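Side-chain contact in flagellar basal body protein (Helicobacter pylori, PDB 5NPY), which probably builds part of the flagellar hook, the flexible joint that couples the rotary motor of the bacterium to its filament: residues D481-E486 with S491-N496. Numbering follows the deposited sequence.
Sequences DMRIEE and SLAFSN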
loop_
_atom_site.group_PDB
_atom_site.type_symbol
_atom_site.label_atom_id
_atom_site.label_comp_id
_atom_site.label_asym_id
_atom_site.label_seq_id
_atom_site.Cartn_x
_atom_site.Cartn_y
_atom_site.Cartn_z
ATOM N N ASP A 481 -19.009 18.945 0.272
ATOM C CA ASP A 481 -19.751 19.523 -0.837
ATOM C C ASP A 481 -20.301 18.387 -1.683
ATOM O O ASP A 481 -19.945 17.221 -1.499
ATOM C CB ASP A 481 -18.873 20.471 -1.669
ATOM C CG ASP A 481 -17.870 19.730 -2.545
ATOM O OD1 ASP A 481 -18.088 19.670 -3.775
ATOM O OD2 ASP A 481 -16.871 19.208 -2.002
ATOM N N MET A 482 -21.184 18.733 -2.614
ATOM C CA MET A 482 -21.827 17.739 -3.463
ATOM C C MET A 482 -21.647 18.106 -4.930
ATOM O O MET A 482 -21.822 19.267 -5.320
ATOM C CB MET A 482 -23.324 17.596 -3.133
ATOM C CG MET A 482 -24.134 16.869 -4.225
ATOM S SD MET A 482 -25.887 16.632 -3.846
ATOM C CE MET A 482 -26.519 18.250 -4.289
ATOM N N ARG A 483 -21.298 17.107 -5.737
ATOM C CA ARG A 483 -21.145 17.265 -7.174
ATOM C C ARG A 483 -22.215 16.460 -7.895
ATOM O O ARG A 483 -22.593 15.368 -7.453
ATOM C CB ARG A 483 -19.766 16.807 -7.658
ATOM C CG ARG A 483 -18.608 17.422 -6.918
ATOM C CD ARG A 483 -18.218 16.591 -5.711
ATOM N NE ARG A 483 -17.068 17.169 -5.031
ATOM C CZ ARG A 483 -15.805 16.914 -5.360
ATOM N NH1 ARG A 483 -15.536 16.083 -6.363
ATOM N NH2 ARG A 483 -14.813 17.488 -4.683
ATOM N N ILE A 484 -22.692 17.012 -9.006
ATOM C CA ILE A 484 -23.616 16.343 -9.906
ATOM C C ILE A 484 -23.035 16.516 -11.303
ATOM O O ILE A 484 -23.098 17.608 -11.878
ATOM C CB ILE A 484 -25.035 16.909 -9.821
ATOM C CG1 ILE A 484 -25.611 16.712 -8.416
ATOM C CG2 ILE A 484 -25.925 16.274 -10.876
ATOM C CD1 ILE A 484 -27.146 16.733 -8.381
ATOM N N GLU A 485 -22.459 15.447 -11.846
ATOM C CA GLU A 485 -21.811 15.496 -13.149
ATOM C C GLU A 485 -22.831 15.727 -14.256
ATOM O O GLU A 485 -24.047 15.610 -14.066
ATOM C CB GLU A 485 -21.050 14.198 -13.427
ATOM C CG GLU A 485 -19.705 14.154 -12.746
ATOM C CD GLU A 485 -18.971 15.472 -12.880
ATOM O OE1 GLU A 485 -18.663 15.869 -14.027
ATOM O OE2 GLU A 485 -18.724 16.119 -11.841
ATOM N N GLU A 486 -22.312 16.037 -15.443
ATOM C CA GLU A 486 -23.170 16.193 -16.610
ATOM C C GLU A 486 -23.878 14.895 -16.993
ATOM O O GLU A 486 -24.772 14.924 -17.851
ATOM C CB GLU A 486 -22.358 16.728 -17.795
ATOM C CG GLU A 486 -21.815 18.138 -17.598
ATOM C CD GLU A 486 -21.390 18.791 -18.905
ATOM O OE1 GLU A 486 -21.503 20.031 -19.015
ATOM O OE2 GLU A 486 -20.952 18.062 -19.823
ATOM N N SER A 491 -22.151 12.545 -6.480
ATOM C CA SER A 491 -21.116 12.156 -5.536
ATOM C C SER A 491 -21.077 13.134 -4.368
ATOM O O SER A 491 -21.399 14.320 -4.513
ATOM C CB SER A 491 -19.746 12.114 -6.204
ATOM O OG SER A 491 -19.844 11.529 -7.487
ATOM N N LEU A 492 -20.665 12.629 -3.215
ATOM C CA LEU A 492 -20.507 13.434 -2.011
ATOM C C LEU A 492 -19.034 13.483 -1.619
ATOM O O LEU A 492 -18.353 12.453 -1.622
ATOM C CB LEU A 492 -21.357 12.863 -0.870
ATOM C CG LEU A 492 -22.854 12.747 -1.191
ATOM C CD1 LEU A 492 -23.642 12.158 -0.030
ATOM C CD2 LEU A 492 -23.427 14.110 -1.581
ATOM N N ALA A 493 -18.541 14.676 -1.307
ATOM C CA ALA A 493 -17.206 14.850 -0.751
ATOM C C ALA A 493 -17.291 15.037 0.758
ATOM O O ALA A 493 -18.280 15.553 1.288
ATOM C CB ALA A 493 -16.486 16.051 -1.366
ATOM N N PHE A 494 -16.238 14.608 1.448
ATOM C CA PHE A 494 -16.191 14.680 2.897
ATOM C C PHE A 494 -14.865 15.280 3.344
ATOM O O PHE A 494 -13.952 15.500 2.543
ATOM C CB PHE A 494 -16.416 13.298 3.524
ATOM C CG PHE A 494 -17.810 12.777 3.340
ATOM C CD1 PHE A 494 -18.716 12.814 4.387
ATOM C CD2 PHE A 494 -18.221 12.266 2.110
ATOM C CE1 PHE A 494 -20.006 12.341 4.219
ATOM C CE2 PHE A 494 -19.505 11.795 1.932
ATOM C CZ PHE A 494 -20.398 11.826 2.984
ATOM N N SER A 495 -14.772 15.557 4.648
ATOM C CA SER A 495 -13.575 16.199 5.189
ATOM C C SER A 495 -12.342 15.316 5.066
ATOM O O SER A 495 -11.230 15.827 4.907
ATOM C CB SER A 495 -13.801 16.564 6.647
ATOM O OG SER A 495 -14.573 15.560 7.279
ATOM N N ASN A 496 -12.505 14.005 5.145
ATOM C CA ASN A 496 -11.349 13.136 5.027
ATOM C C ASN A 496 -10.840 13.028 3.600
ATOM O O ASN A 496 -9.950 12.211 3.319
ATOM C CB ASN A 496 -11.679 11.749 5.579
ATOM C CG ASN A 496 -12.938 11.164 4.971
ATOM O OD1 ASN A 496 -13.398 11.618 3.923
ATOM N ND2 ASN A 496 -13.512 10.152 5.636
#
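Asp481 meets Ala493 twice, once through its backbone and once through its side chain. Its carbonyl O accepts the N-H of Ala493 at 2.9 Å. The carboxylate lies against the methyl group, with OD2 3.2 Å from Ala493 CB. The side chain reaches there because CG sits between the backbone N and the carbonyl carbon (chi1 74°). One residue on, Met482 faces Leu492 as a non-hydrogen-bonded antiparallel pair on the other face of the sheet. Here the contact is apolar: Leu492 CD2 packs at 3.8 Å against Met482 CB and only slightly farther from CG, so the base of the methionine does the touching. The chain then bends at chi3 and carries its end away from Leu492, on the face where Met482 also touches Phe87 and Ile490. These strands form a beta hairpin, 477-484 with 489-494, and strand 499-509 runs antiparallel on the other side of 489-494. As in any beta sheet, side chains alternate between the faces, Met482 and Leu492 on one, Arg483 and Ser491 on the other. The latter two form a hydrogen-bonded pair, gripped by reciprocal bonds, Arg483 N to Ser491 O and Ser491 N to Arg483 O, both 3.0 Å. The arginine chain turns at chi2 and runs back toward Asp481, where NE donates to OD1 at 3.0 Å in a salt bridge along the same strand. That bond is bent, 143°, and reaches the syn side of the carboxylate from out of its plane. It limits the swing of the guanidinium, which meets Ala493 CB obliquely, with NE 3.9 Å from that methyl.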